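Local coordinates for protein EF0056 (Enterococcus faecalis, PDB 6ORI) that is of unknown molecular function but, as the N-terminal region of an enterococcal surface protein with immunoglobulin-like folds, is probably linked to biofilm formation, at residues G24-Y29 with H174-K179; D202-N207 with K387-T392; H244-E249 with S379-T384. All coordinates share one frame; numbering follows the deposited sequence. Where two conformers were deposited one is given.

Contact 1 (G24-Y29 with H174-K179)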
ATOM      1  N   GLY A  24      -1.731   5.226 -18.627  1.00 15.18           N
ATOM      2  CA  GLY A  24      -1.335   3.951 -19.187  1.00 14.73           C
ATOM      3  C   GLY A  24      -0.088   3.484 -18.477  1.00 11.83           C
ATOM      4  O   GLY A  24       0.327   4.085 -17.486  1.00 14.14           O
ATOM      5  N   TYR A  25       0.498   2.412 -18.992  1.00 14.10           N
ATOM      6  CA  TYR A  25       1.596   1.730 -18.325  1.00 11.94           C
ATOM      7  C   TYR A  25       2.810   1.664 -19.212  1.00 13.13           C
ATOM      8  O   TYR A  25       2.708   1.490 -20.426  1.00 14.68           O
ATOM      9  CB  TYR A  25       1.213   0.306 -17.944  1.00 18.33           C
ATOM     10  CG  TYR A  25       0.143   0.218 -16.889  1.00 21.06           C
ATOM     11  CD1 TYR A  25       0.248   0.933 -15.703  1.00 14.74           C
ATOM     12  CD2 TYR A  25      -0.988  -0.571 -17.083  1.00 30.13           C
ATOM     13  CE1 TYR A  25      -0.743   0.873 -14.739  1.00 34.69           C
ATOM     14  CE2 TYR A  25      -1.981  -0.646 -16.120  1.00 33.69           C
ATOM     15  CZ  TYR A  25      -1.855   0.081 -14.952  1.00 40.77           C
ATOM     16  OH  TYR A  25      -2.842   0.003 -13.993  1.00 53.10           O
ATOM     17  N   THR A  26       3.977   1.816 -18.597  1.00  8.81           N
ATOM     18  CA  THR A  26       5.221   1.503 -19.272  1.00 10.14           C
ATOM     19  C   THR A  26       5.347  -0.025 -19.370  1.00  9.54           C
ATOM     20  O   THR A  26       4.619  -0.777 -18.700  1.00  9.10           O
ATOM     21  CB  THR A  26       6.459   2.048 -18.500  1.00  7.20           C
ATOM     22  OG1 THR A  26       6.645   1.307 -17.293  1.00  7.01           O
ATOM     23  CG2 THR A  26       6.336   3.510 -18.129  1.00 10.01           C
ATOM     24  N   LYS A  27       6.304  -0.486 -20.160  1.00 10.52           N
ATOM     25  CA  LYS A  27       6.728  -1.863 -20.064  1.00  8.77           C
ATOM     26  C   LYS A  27       7.157  -2.127 -18.626  1.00  8.65           C
ATOM     27  O   LYS A  27       7.501  -1.201 -17.876  1.00  8.91           O
ATOM     28  CB  LYS A  27       7.877  -2.153 -21.032  1.00 11.39           C
ATOM     29  CG  LYS A  27       9.187  -1.471 -20.674  1.00 13.35           C
ATOM     30  CD  LYS A  27      10.298  -1.869 -21.641  1.00 22.36           C
ATOM     31  CE  LYS A  27      10.719  -3.315 -21.435  1.00 40.06           C
ATOM     32  NZ  LYS A  27      12.198  -3.445 -21.273  1.00 46.32           N
ATOM     33  N   ASN A  28       7.162  -3.388 -18.237  1.00  7.75           N
ATOM     34  CA  ASN A  28       7.589  -3.751 -16.904  1.00  8.35           C
ATOM     35  C   ASN A  28       9.085  -3.578 -16.786  1.00  9.24           C
ATOM     36  O   ASN A  28       9.863  -4.089 -17.596  1.00 12.09           O
ATOM     37  CB  ASN A  28       7.128  -5.166 -16.580  1.00  9.27           C
ATOM     38  CG  ASN A  28       5.608  -5.282 -16.615  1.00 10.54           C
ATOM     39  OD1 ASN A  28       4.997  -5.146 -17.673  1.00 12.02           O
ATOM     40  ND2 ASN A  28       4.998  -5.491 -15.465  1.00  8.16           N
ATOM     41  N   TYR A  29       9.479  -2.783 -15.806  1.00  6.44           N
ATOM     42  CA  TYR A  29      10.878  -2.450 -15.579  1.00  7.66           C
ATOM     43  C   TYR A  29      11.415  -3.247 -14.382  1.00  6.03           C
ATOM     44  O   TYR A  29      10.829  -4.232 -13.988  1.00  7.87           O
ATOM     45  CB  TYR A  29      11.039  -0.924 -15.410  1.00  7.73           C
ATOM     46  CG  TYR A  29      10.958  -0.145 -16.708  1.00  7.90           C
ATOM     47  CD1 TYR A  29      11.896  -0.352 -17.718  1.00  9.72           C
ATOM     48  CD2 TYR A  29       9.975   0.808 -16.921  1.00  8.38           C
ATOM     49  CE1 TYR A  29      11.852   0.403 -18.911  1.00  9.49           C
ATOM     50  CE2 TYR A  29       9.925   1.545 -18.096  1.00 10.28           C
ATOM     51  CZ  TYR A  29      10.844   1.318 -19.093  1.00 10.69           C
ATOM     52  OH  TYR A  29      10.791   2.051 -20.266  1.00 11.91           O
ATOM     53  N   HIS A 174       9.610   9.450 -18.121  1.00  6.79           N
ATOM     54  CA  HIS A 174       9.485  10.535 -19.096  1.00  7.10           C
ATOM     55  C   HIS A 174       9.604  10.026 -20.552  1.00 11.25           C
ATOM     56  O   HIS A 174       8.891  10.522 -21.435  1.00 12.75           O
ATOM     57  CB  HIS A 174      10.504  11.652 -18.814  1.00  8.86           C
ATOM     58  CG  HIS A 174      10.294  12.378 -17.520  1.00  7.70           C
ATOM     59  ND1 HIS A 174       9.059  12.775 -17.063  1.00 11.78           N
ATOM     60  CD2 HIS A 174      11.189  12.801 -16.597  1.00  9.82           C
ATOM     61  CE1 HIS A 174       9.197  13.395 -15.901  1.00  9.76           C
ATOM     62  NE2 HIS A 174      10.483  13.429 -15.602  1.00 10.97           N
ATOM     63  N   GLN A 175      10.452   9.028 -20.784  1.00  9.33           N
ATOM     64  CA  GLN A 175      10.672   8.487 -22.133  1.00 10.67           C
ATOM     65  C   GLN A 175       9.450   7.710 -22.622  1.00 14.00           C
ATOM     66  O   GLN A 175       9.325   7.411 -23.812  1.00 17.60           O
ATOM     67  CB  GLN A 175      11.923   7.589 -22.161  1.00 12.89           C
ATOM     68  CG  GLN A 175      11.813   6.315 -21.318  1.00 11.60           C
ATOM     69  CD  GLN A 175      13.126   5.606 -21.077  1.00 18.07           C
ATOM     70  OE1 GLN A 175      14.194   6.177 -21.244  1.00 20.75           O
ATOM     71  NE2 GLN A 175      13.046   4.343 -20.655  1.00 18.69           N
ATOM     72  N   ASP A 176       8.574   7.353 -21.688  1.00  9.52           N
ATOM     73  CA  ASP A 176       7.329   6.650 -21.986  1.00  9.31           C
ATOM     74  C   ASP A 176       6.120   7.580 -21.819  1.00 10.02           C
ATOM     75  O   ASP A 176       5.044   7.160 -21.386  1.00 12.56           O
ATOM     76  CB  ASP A 176       7.184   5.443 -21.054  1.00 10.95           C
ATOM     77  CG  ASP A 176       8.279   4.415 -21.257  1.00 13.36           C
ATOM     78  OD1 ASP A 176       8.330   3.843 -22.367  1.00 17.08           O
ATOM     79  OD2 ASP A 176       9.081   4.162 -20.329  1.00 11.14           O
ATOM     80  N   ASP A 177       6.331   8.857 -22.136  1.00 12.86           N
ATOM     81  CA  ASP A 177       5.273   9.867 -22.088  1.00 13.50           C
ATOM     82  C   ASP A 177       4.584   9.950 -20.725  1.00 11.77           C
ATOM     83  O   ASP A 177       3.376  10.119 -20.627  1.00 15.72           O
ATOM     84  CB  ASP A 177       4.262   9.615 -23.213  1.00 17.75           C
ATOM     85  CG  ASP A 177       4.921   9.602 -24.583  1.00 33.39           C
ATOM     86  OD1 ASP A 177       5.949  10.303 -24.751  1.00 34.27           O
ATOM     87  OD2 ASP A 177       4.428   8.891 -25.484  1.00 43.54           O
ATOM     88  N   ASP A 178       5.389   9.835 -19.672  1.00 10.82           N
ATOM     89  CA  ASP A 178       4.927   9.936 -18.279  1.00 11.80           C
ATOM     90  C   ASP A 178       3.928   8.867 -17.874  1.00  9.63           C
ATOM     91  O   ASP A 178       3.146   9.034 -16.931  1.00 11.13           O
ATOM     92  CB  ASP A 178       4.388  11.335 -17.971  1.00 13.57           C
ATOM     93  CG  ASP A 178       5.481  12.355 -17.886  1.00 16.01           C
ATOM     94  OD1 ASP A 178       6.662  11.955 -17.875  1.00 15.78           O
ATOM     95  OD2 ASP A 178       5.162  13.566 -17.819  1.00 21.37           O
ATOM     96  N   LYS A 179       3.964   7.742 -18.580  1.00  8.68           N
ATOM     97  CA  LYS A 179       3.199   6.583 -18.185  1.00  9.20           C
ATOM     98  C   LYS A 179       3.769   6.019 -16.888  1.00  8.18           C
ATOM     99  O   LYS A 179       4.928   6.300 -16.504  1.00  8.21           O
ATOM    100  CB  LYS A 179       3.203   5.524 -19.289  1.00 11.45           C
ATOM    101  CG  LYS A 179       2.305   5.890 -20.473  1.00 10.98           C
ATOM    102  CD  LYS A 179       2.320   4.778 -21.522  1.00 13.07           C
ATOM    103  CE  LYS A 179       1.305   5.019 -22.609  1.00 24.24           C
ATOM    104  NZ  LYS A 179       1.784   6.063 -23.566  1.00 29.76           N
TER
HETATM  105  O   HOH W   1       7.301   1.273 -22.215  1.00 12.94           O

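Contact 2 (D202-N207 with K387-T392)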
ATOM      1  N   ASP A 202      -0.687  -7.021  19.872  1.00 13.21           N
ATOM      2  CA  ASP A 202       0.543  -7.009  20.641  1.00 12.59           C
ATOM      3  C   ASP A 202       1.712  -7.315  19.720  1.00 10.88           C
ATOM      4  O   ASP A 202       1.603  -8.186  18.865  1.00 13.42           O
ATOM      5  CB  ASP A 202       0.450  -8.068  21.734  1.00 15.75           C
ATOM      6  CG  ASP A 202       1.503  -7.893  22.817  1.00 17.91           C
ATOM      7  OD1 ASP A 202       2.062  -6.786  22.968  1.00 18.78           O
ATOM      8  OD2 ASP A 202       1.769  -8.874  23.536  1.00 18.81           O
ATOM      9  N   VAL A 203       2.827  -6.613  19.869  1.00 11.82           N
ATOM     10  CA  VAL A 203       3.970  -6.762  18.974  1.00 11.55           C
ATOM     11  C   VAL A 203       4.884  -7.904  19.395  1.00 12.05           C
ATOM     12  O   VAL A 203       5.285  -8.015  20.547  1.00 14.33           O
ATOM     13  CB  VAL A 203       4.792  -5.454  18.839  1.00 14.47           C
ATOM     14  CG1 VAL A 203       6.036  -5.635  17.940  1.00 15.68           C
ATOM     15  CG2 VAL A 203       3.888  -4.367  18.289  1.00 18.73           C
ATOM     16  N   SER A 204       5.197  -8.762  18.433  1.00  5.71           N
ATOM     17  CA  SER A 204       6.087  -9.887  18.652  1.00  5.63           C
ATOM     18  C   SER A 204       7.536  -9.455  18.858  1.00  8.25           C
ATOM     19  O   SER A 204       7.998  -8.501  18.233  1.00  8.43           O
ATOM     20  CB  SER A 204       6.013 -10.818  17.428  1.00  6.35           C
ATOM     21  OG  SER A 204       6.840 -11.943  17.596  1.00  6.62           O
ATOM     22  N   GLU A 205       8.267 -10.210  19.673  1.00  6.19           N
ATOM     23  CA  GLU A 205       9.722 -10.055  19.784  1.00  6.99           C
ATOM     24  C   GLU A 205      10.492 -10.892  18.747  1.00  7.54           C
ATOM     25  O   GLU A 205      11.708 -10.866  18.673  1.00  9.45           O
ATOM     26  CB  GLU A 205      10.163 -10.430  21.202  1.00  8.16           C
ATOM     27  CG  GLU A 205       9.574  -9.489  22.229  1.00 10.64           C
ATOM     28  CD  GLU A 205       9.914  -9.867  23.642  1.00 12.25           C
ATOM     29  OE1 GLU A 205       9.003  -9.868  24.511  1.00 18.87           O
ATOM     30  OE2 GLU A 205      11.104 -10.137  23.901  1.00 10.33           O
ATOM     31  N   ASN A 206       9.775 -11.646  17.932  1.00  5.52           N
ATOM     32  CA  ASN A 206      10.393 -12.450  16.895  1.00  5.19           C
ATOM     33  C   ASN A 206      10.677 -11.658  15.626  1.00  4.96           C
ATOM     34  O   ASN A 206       9.774 -11.043  15.060  1.00  6.63           O
ATOM     35  CB  ASN A 206       9.487 -13.632  16.586  1.00  6.01           C
ATOM     36  CG  ASN A 206       9.338 -14.548  17.760  1.00  6.13           C
ATOM     37  OD1 ASN A 206      10.325 -14.932  18.376  1.00  7.65           O
ATOM     38  ND2 ASN A 206       8.113 -14.878  18.092  1.00  8.45           N
ATOM     39  N   ASN A 207      11.934 -11.658  15.193  1.00  5.99           N
ATOM     40  CA  ASN A 207      12.312 -11.071  13.910  1.00  5.90           C
ATOM     41  C   ASN A 207      11.830  -9.647  13.788  1.00  6.33           C
ATOM     42  O   ASN A 207      11.325  -9.235  12.724  1.00  6.69           O
ATOM     43  CB  ASN A 207      11.751 -11.933  12.787  1.00  5.80           C
ATOM     44  CG  ASN A 207      12.109 -13.405  12.966  1.00  7.47           C
ATOM     45  OD1 ASN A 207      11.270 -14.210  13.367  1.00  6.96           O
ATOM     46  ND2 ASN A 207      13.365 -13.754  12.733  1.00  8.50           N
ATOM     47  N   LYS A 387       0.983 -12.599  17.894  1.00  4.82           N
ATOM     48  CA  LYS A 387       1.672 -11.331  18.069  1.00  5.51           C
ATOM     49  C   LYS A 387       2.172 -10.836  16.712  1.00  4.82           C
ATOM     50  O   LYS A 387       2.695 -11.604  15.891  1.00  4.41           O
ATOM     51  CB  LYS A 387       2.781 -11.480  19.101  1.00  9.38           C
ATOM     52  CG  LYS A 387       2.217 -12.029  20.425  1.00 10.49           C
ATOM     53  CD  LYS A 387       2.988 -11.642  21.645  1.00 18.19           C
ATOM     54  CE  LYS A 387       2.260 -12.122  22.917  1.00 16.32           C
ATOM     55  NZ  LYS A 387       0.882 -11.555  23.061  1.00 19.21           N
ATOM     56  N   LEU A 388       1.960  -9.548  16.469  1.00  5.62           N
ATOM     57  CA  LEU A 388       2.301  -8.908  15.213  1.00  4.36           C
ATOM     58  C   LEU A 388       3.782  -8.933  14.920  1.00  4.81           C
ATOM     59  O   LEU A 388       4.591  -8.440  15.725  1.00  5.98           O
ATOM     60  CB  LEU A 388       1.813  -7.465  15.281  1.00  4.94           C
ATOM     61  CG  LEU A 388       2.183  -6.547  14.111  1.00  5.16           C
ATOM     62  CD1 LEU A 388       1.608  -6.997  12.797  1.00  6.36           C
ATOM     63  CD2 LEU A 388       1.777  -5.098  14.406  1.00  5.49           C
ATOM     64  N   ILE A 389       4.171  -9.450  13.765  1.00  4.22           N
ATOM     65  CA  ILE A 389       5.556  -9.297  13.340  1.00  4.14           C
ATOM     66  C   ILE A 389       5.756  -7.826  12.997  1.00  3.64           C
ATOM     67  O   ILE A 389       5.043  -7.263  12.181  1.00  4.15           O
ATOM     68  CB  ILE A 389       5.894 -10.190  12.137  1.00  3.38           C
ATOM     69  CG1 ILE A 389       5.595 -11.654  12.455  1.00  4.33           C
ATOM     70  CG2 ILE A 389       7.355 -10.007  11.713  1.00  5.19           C
ATOM     71  CD1 ILE A 389       6.272 -12.197  13.718  1.00  4.65           C
ATOM     72  N   GLN A 390       6.699  -7.183  13.674  1.00  4.63           N
ATOM     73  CA  GLN A 390       6.803  -5.737  13.586  1.00  5.46           C
ATOM     74  C   GLN A 390       6.972  -5.220  12.159  1.00  5.43           C
ATOM     75  O   GLN A 390       7.722  -5.779  11.362  1.00  5.01           O
ATOM     76  CB  GLN A 390       7.959  -5.267  14.461  1.00  6.10           C
ATOM     77  CG  GLN A 390       8.026  -3.767  14.667  1.00  9.03           C
ATOM     78  CD  GLN A 390       8.858  -3.350  15.876  1.00 11.24           C
ATOM     79  OE1 GLN A 390       8.331  -2.760  16.826  1.00 13.50           O
ATOM     80  NE2 GLN A 390      10.128  -3.665  15.862  1.00 14.62           N
ATOM     81  N   ASN A 391       6.196  -4.184  11.845  1.00  4.01           N
ATOM     82  CA  ASN A 391       6.236  -3.483  10.566  1.00  5.07           C
ATOM     83  C   ASN A 391       5.646  -4.319   9.430  1.00  6.27           C
ATOM     84  O   ASN A 391       5.947  -4.064   8.273  1.00  8.18           O
ATOM     85  CB  ASN A 391       7.640  -2.952  10.233  1.00  5.13           C
ATOM     86  CG  ASN A 391       7.998  -1.747  11.061  1.00  9.46           C
ATOM     87  OD1 ASN A 391       7.150  -0.928  11.359  1.00 14.99           O
ATOM     88  ND2 ASN A 391       9.253  -1.645  11.444  1.00 16.69           N
ATOM     89  N   THR A 392       4.809  -5.316   9.736  1.00  4.18           N
ATOM     90  CA  THR A 392       4.113  -6.077   8.693  1.00  5.00           C
ATOM     91  C   THR A 392       2.646  -5.730   8.589  1.00  4.50           C
ATOM     92  O   THR A 392       1.975  -6.247   7.716  1.00  5.30           O
ATOM     93  CB  THR A 392       4.246  -7.600   8.858  1.00  4.04           C
ATOM     94  OG1 THR A 392       3.491  -8.088   9.986  1.00  4.59           O
ATOM     95  CG2 THR A 392       5.702  -8.020   8.944  1.00  5.46           C
TER
HETATM   96  O   HOH W   2       8.337  -8.626  15.499  1.00  6.79           O
HETATM   97  O   HOH W   3      10.194  -7.009  11.458  1.00  6.65           O

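Contact 3 (H244-E249 with S379-T384)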
ATOM      1  N   HIS A 244      -1.240  -7.406  -0.036  1.00  3.45           N
ATOM      2  CA  HIS A 244      -0.506  -7.105   1.178  1.00  4.70           C
ATOM      3  C   HIS A 244       0.967  -7.168   0.832  1.00  3.75           C
ATOM      4  O   HIS A 244       1.506  -8.235   0.544  1.00  5.57           O
ATOM      5  CB  HIS A 244      -0.876  -8.127   2.258  1.00  4.68           C
ATOM      6  CG  HIS A 244      -0.151  -7.934   3.555  1.00  5.18           C
ATOM      7  ND1 HIS A 244       0.069  -8.977   4.437  1.00  5.05           N
ATOM      8  CD2 HIS A 244       0.345  -6.824   4.151  1.00  5.50           C
ATOM      9  CE1 HIS A 244       0.700  -8.516   5.498  1.00  5.46           C
ATOM     10  NE2 HIS A 244       0.894  -7.215   5.341  1.00  5.63           N
ATOM     11  N   LYS A 245       1.617  -6.008   0.822  1.00  4.72           N
ATOM     12  CA  LYS A 245       3.006  -5.932   0.408  1.00  3.64           C
ATOM     13  C   LYS A 245       3.918  -5.617   1.591  1.00  4.05           C
ATOM     14  O   LYS A 245       3.642  -4.705   2.373  1.00  5.57           O
ATOM     15  CB  LYS A 245       3.174  -4.895  -0.707  1.00  3.97           C
ATOM     16  CG  LYS A 245       4.567  -4.890  -1.324  1.00  6.06           C
ATOM     17  CD  LYS A 245       4.668  -3.963  -2.538  1.00  5.43           C
ATOM     18  CE  LYS A 245       6.018  -4.108  -3.229  1.00  6.38           C
ATOM     19  NZ  LYS A 245       6.084  -3.233  -4.423  1.00  6.87           N
ATOM     20  N   LEU A 246       4.977  -6.403   1.718  1.00  4.17           N
ATOM     21  CA  LEU A 246       5.945  -6.289   2.798  1.00  4.82           C
ATOM     22  C   LEU A 246       7.272  -5.820   2.248  1.00  4.72           C
ATOM     23  O   LEU A 246       7.831  -6.443   1.332  1.00  5.20           O
ATOM     24  CB  LEU A 246       6.121  -7.634   3.513  1.00  5.16           C
ATOM     25  CG  LEU A 246       4.831  -8.195   4.097  1.00  7.45           C
ATOM     26  CD1 LEU A 246       5.104  -9.556   4.671  1.00 12.07           C
ATOM     27  CD2 LEU A 246       4.285  -7.303   5.158  1.00  9.23           C
ATOM     28  N   THR A 247       7.737  -4.701   2.774  1.00  4.50           N
ATOM     29  CA  THR A 247       9.022  -4.104   2.427  1.00  6.17           C
ATOM     30  C   THR A 247      10.021  -4.578   3.471  1.00  4.83           C
ATOM     31  O   THR A 247       9.819  -4.334   4.672  1.00  5.25           O
ATOM     32  CB  THR A 247       8.866  -2.585   2.501  1.00  5.82           C
ATOM     33  OG1 THR A 247       7.857  -2.156   1.565  1.00  6.45           O
ATOM     34  CG2 THR A 247      10.185  -1.859   2.274  1.00  6.87           C
ATOM     35  N   LYS A 248      11.084  -5.232   3.038  1.00  5.49           N
ATOM     36  CA  LYS A 248      12.070  -5.736   3.972  1.00  4.92           C
ATOM     37  C   LYS A 248      13.069  -4.685   4.426  1.00  5.45           C
ATOM     38  O   LYS A 248      13.290  -3.680   3.761  1.00  5.86           O
ATOM     39  CB  LYS A 248      12.841  -6.884   3.335  1.00  5.21           C
ATOM     40  CG  LYS A 248      11.993  -8.101   3.015  1.00  5.09           C
ATOM     41  CD  LYS A 248      12.873  -9.232   2.432  1.00  4.70           C
ATOM     42  CE  LYS A 248      12.066 -10.439   2.047  1.00  4.37           C
ATOM     43  NZ  LYS A 248      12.975 -11.555   1.629  1.00  7.36           N
ATOM     44  N   GLU A 249      13.682  -4.947   5.565  0.62  4.97           N
ATOM     45  CA  GLU A 249      14.797  -4.156   6.055  0.62  6.51           C
ATOM     46  C   GLU A 249      16.100  -4.622   5.398  0.62  6.31           C
ATOM     47  O   GLU A 249      16.897  -3.803   4.923  0.62  7.04           O
ATOM     48  CB  GLU A 249      14.868  -4.300   7.581  0.62  7.83           C
ATOM     49  CG  GLU A 249      15.953  -3.470   8.250  0.62  8.54           C
ATOM     50  CD  GLU A 249      15.666  -1.989   8.213  0.62 14.90           C
ATOM     51  OE1 GLU A 249      14.496  -1.599   7.967  0.62 12.08           O
ATOM     52  OE2 GLU A 249      16.619  -1.213   8.431  0.62 21.36           O
ATOM     53  N   SER A 379      -4.159  -6.195   6.841  1.00  4.82           N
ATOM     54  CA  SER A 379      -3.426  -7.445   6.702  1.00  4.21           C
ATOM     55  C   SER A 379      -2.154  -7.353   7.515  1.00  4.12           C
ATOM     56  O   SER A 379      -1.569  -6.279   7.642  1.00  5.02           O
ATOM     57  CB  SER A 379      -3.095  -7.734   5.251  1.00  6.15           C
ATOM     58  OG  SER A 379      -4.265  -7.788   4.470  1.00  9.99           O
ATOM     59  N   TRP A 380      -1.704  -8.478   8.060  1.00  3.65           N
ATOM     60  CA  TRP A 380      -0.475  -8.487   8.836  1.00  3.03           C
ATOM     61  C   TRP A 380       0.021  -9.906   8.975  1.00  3.90           C
ATOM     62  O   TRP A 380      -0.749 -10.858   8.779  1.00  4.73           O
ATOM     63  CB  TRP A 380      -0.659  -7.838  10.225  1.00  3.28           C
ATOM     64  CG  TRP A 380      -1.605  -8.562  11.174  1.00  3.69           C
ATOM     65  CD1 TRP A 380      -1.267  -9.389  12.218  1.00  5.25           C
ATOM     66  CD2 TRP A 380      -3.041  -8.497  11.169  1.00  3.92           C
ATOM     67  NE1 TRP A 380      -2.406  -9.848  12.849  1.00  5.53           N
ATOM     68  CE2 TRP A 380      -3.503  -9.321  12.224  1.00  4.11           C
ATOM     69  CE3 TRP A 380      -3.982  -7.844  10.366  1.00  5.11           C
ATOM     70  CZ2 TRP A 380      -4.857  -9.491  12.492  1.00  5.41           C
ATOM     71  CZ3 TRP A 380      -5.317  -8.027  10.628  1.00  6.66           C
ATOM     72  CH2 TRP A 380      -5.740  -8.846  11.679  1.00  6.46           C
ATOM     73  N   LEU A 381       1.293 -10.069   9.322  1.00  2.98           N
ATOM     74  CA  LEU A 381       1.801 -11.378   9.729  1.00  3.17           C
ATOM     75  C   LEU A 381       1.867 -11.426  11.235  1.00  4.41           C
ATOM     76  O   LEU A 381       2.163 -10.408  11.879  1.00  4.55           O
ATOM     77  CB  LEU A 381       3.191 -11.631   9.131  1.00  3.95           C
ATOM     78  CG  LEU A 381       3.298 -11.558   7.604  1.00  5.03           C
ATOM     79  CD1 LEU A 381       4.678 -11.987   7.167  1.00  6.72           C
ATOM     80  CD2 LEU A 381       2.258 -12.383   6.891  1.00  6.41           C
ATOM     81  N   SER A 382       1.622 -12.602  11.801  1.00  3.84           N
ATOM     82  CA  SER A 382       1.753 -12.801  13.239  1.00  5.01           C
ATOM     83  C   SER A 382       2.537 -14.059  13.488  1.00  6.12           C
ATOM     84  O   SER A 382       2.643 -14.937  12.607  1.00  6.06           O
ATOM     85  CB  SER A 382       0.399 -12.864  13.927  1.00  5.64           C
ATOM     86  OG  SER A 382      -0.349 -13.944  13.419  1.00  7.97           O
ATOM     87  N   ASP A 383       3.119 -14.146  14.669  1.00  4.91           N
ATOM     88  CA  ASP A 383       3.724 -15.401  15.102  1.00  4.77           C
ATOM     89  C   ASP A 383       2.639 -16.377  15.571  1.00  4.99           C
ATOM     90  O   ASP A 383       1.435 -16.096  15.515  1.00  5.26           O
ATOM     91  CB  ASP A 383       4.838 -15.151  16.137  1.00  4.71           C
ATOM     92  CG  ASP A 383       4.345 -14.609  17.466  1.00  5.19           C
ATOM     93  OD1 ASP A 383       3.166 -14.740  17.810  1.00  5.62           O
ATOM     94  OD2 ASP A 383       5.198 -14.024  18.176  1.00  7.29           O
ATOM     95  N   THR A 384       3.071 -17.524  16.058  1.00  5.23           N
ATOM     96  CA  THR A 384       2.144 -18.554  16.451  1.00  7.82           C
ATOM     97  C   THR A 384       1.280 -18.140  17.630  1.00  6.05           C
ATOM     98  O   THR A 384       0.195 -18.684  17.819  1.00  9.23           O
ATOM     99  CB  THR A 384       2.942 -19.817  16.714  1.00  8.99           C
ATOM    100  OG1 THR A 384       2.056 -20.918  16.843  1.00 14.93           O
ATOM    101  CG2 THR A 384       3.862 -19.691  17.929  1.00 11.85           C
TER
HETATM  102  O   HOH W   4      -1.346 -11.276   5.412  1.00  7.02           O

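Contact 1 (G24-Y29 with H174-K179)
Tyr-29 and Asp-176 meet tip to tip. Tyr-29 OH donates to Asp-176 OD2 at 2.7 Å and uses the syn lone pair of that oxygen, which lies at the edge of the ring, near its plane. The same hydroxyl also accepts a bond from Gln-175 NE2 at 3.2 Å, and the hydroxyl oxygen lies nearly in the amide plane of Gln-175. One tyrosine oxygen is thus gripped by two consecutive residues. Asp-176 OD2 has a second partner in Ser-173 OG. The other carboxylate oxygen, OD1, accepts a hydrogen bond from a water, which accepts from Lys-27 N. Each carboxylate oxygen thus has a link to the 24-29 loop, OD1 through water.

Further out, Thr-26 CG2 packs 3.5 Å from Lys-179 O and 3.6 Å from Asp-176 OD2. Its hydroxyl is turned to its own loop, where Thr-26 OG1 donates to Lys-27 O. The aliphatic part of Lys-179 runs past Gly-24 and Tyr-25, with CD 3.5 Å from Tyr-25 O.

Asp-176 to Lys-179 form a type I' turn in the hairpin between strands 166-173 and 179-181. The 24-29 loop leads into strand 31-38 and is tied by backbone bonds from Gly-24 and Thr-26 to Ile-180 of strand 179-181.

Contact 2 (D202-N207 with K387-T392)
Asp-202 and Ser-204 pair with the backbone of Leu-388, one through O and one through N, about the single beta bridge of Val-203 with Leu-388. Leu-388 N donates to Asp-202 O at 2.8 Å. Ser-204 N donates to Leu-388 O at 2.8 Å, from a position tilted 35° out of the carbonyl plane.

A salt bridge flanks the bridge. Asp-202 and Lys-387 lie side by side and point the same way, and Lys-387 NZ bends in at its last torsion (chi4 -60°) to meet the anti lone pair of Asp-202 OD2 at 2.9 Å. Lys-387 N bonds to Asp-383 OD1.

Ser-204 OG accepts from Asn-206 N at 3.0 Å, which makes an ST turn, and is also bonded to Asp-383 OD2. A water links the segments: it donates to Ser-204 O and Asn-206 O and accepts from Gln-390 N. Asn-207 bonds outward, ND2 to Ser-257 O and OD1 to Lys-259 N. Ile-389 O takes two donors, Thr-392 N and Thr-392 OG1, within a type II turn. Gln-390 NE2 is bonded to Ser-208 O, while its OE1 lies 3.8 Å from Val-203 CG1.

The 202-207 segment leads to strand 211-221. The 387-392 segment joins strands 375-382 and 394-398. Ile-389 packs on Leu-381 of strand 375-382, Phe-211 of strand 211-221 and Trp-263 of a loop.

Contact 3 (H244-E249 with S379-T384)
Ser-379 CB packs on a face of the His-244 ring. It sits 3.5 Å from the ring centroid and 18° off the ring normal. This is a CH-pi contact, and the nearest ring atom to Ser-379 CB is His-244 CG at 3.4 Å. Leu-246 CG lies over the opposite face, towards the rim, so the ring is sandwiched between its own strand and the facing one. The CB of His-244 is directed at the other strand, and its CG is anti to the backbone N (chi1 179°).

The far end of the ring reaches the backbone of that strand. His-244 CE1 is 3.5 Å from Trp-380 N, and Leu-381 N lies near the ring plane at the edge. No direct hydrogen bond joins the two segments. His-244 NE2 is bonded to Thr-392 O, outside both. His-244 ND1 is 2.9 Å from a water that also makes a weak bond to Trp-380 O. The NE2 bond and the packing on both faces probably fix the rotation of the buried ring.

Leu-381 carries the third large share of the contact. Its CD1 meets Leu-246 CD1 at 3.5 Å, and the two side chains cross obliquely. Ser-379 and Leu-246 are further covered by strands 211-221 and 340-348: Ser-379 touches Val-216 and Tyr-344, and Leu-246 touches Phe-211 and Ile-340.

The two strands belong to different sheets. The axes of 244-248 and 379-382 pass 7.8 Å apart at a crossing angle of -56°. Strand 239-248 is in a five-stranded antiparallel sheet and strand 375-382 in a four-stranded one. Side chains of two packed sheets meet here, consistent with a beta-sandwich core of the immunoglobulin-like kind.

Contact 1 comes first along the chain and closes before the other two open. It lies at the surface of the N-terminal half, at the loops of the ten-stranded antiparallel sheet. Contacts 2 and 3 belong to the C-terminal half, on the other side of the chain's centre. The centre of contact 1 is about 37 Å from that of contact 2 and about 30 Å from that of contact 3. Contact 3 is nested inside the loop closed by contact 2, and their centres are about 9 Å apart. They touch, with Leu-388 packing on Trp-380. Contact 2 thus borders the sheet-to-sheet core of contact 3, whereas contact 1 lies apart, at surface loops of the other sheet system.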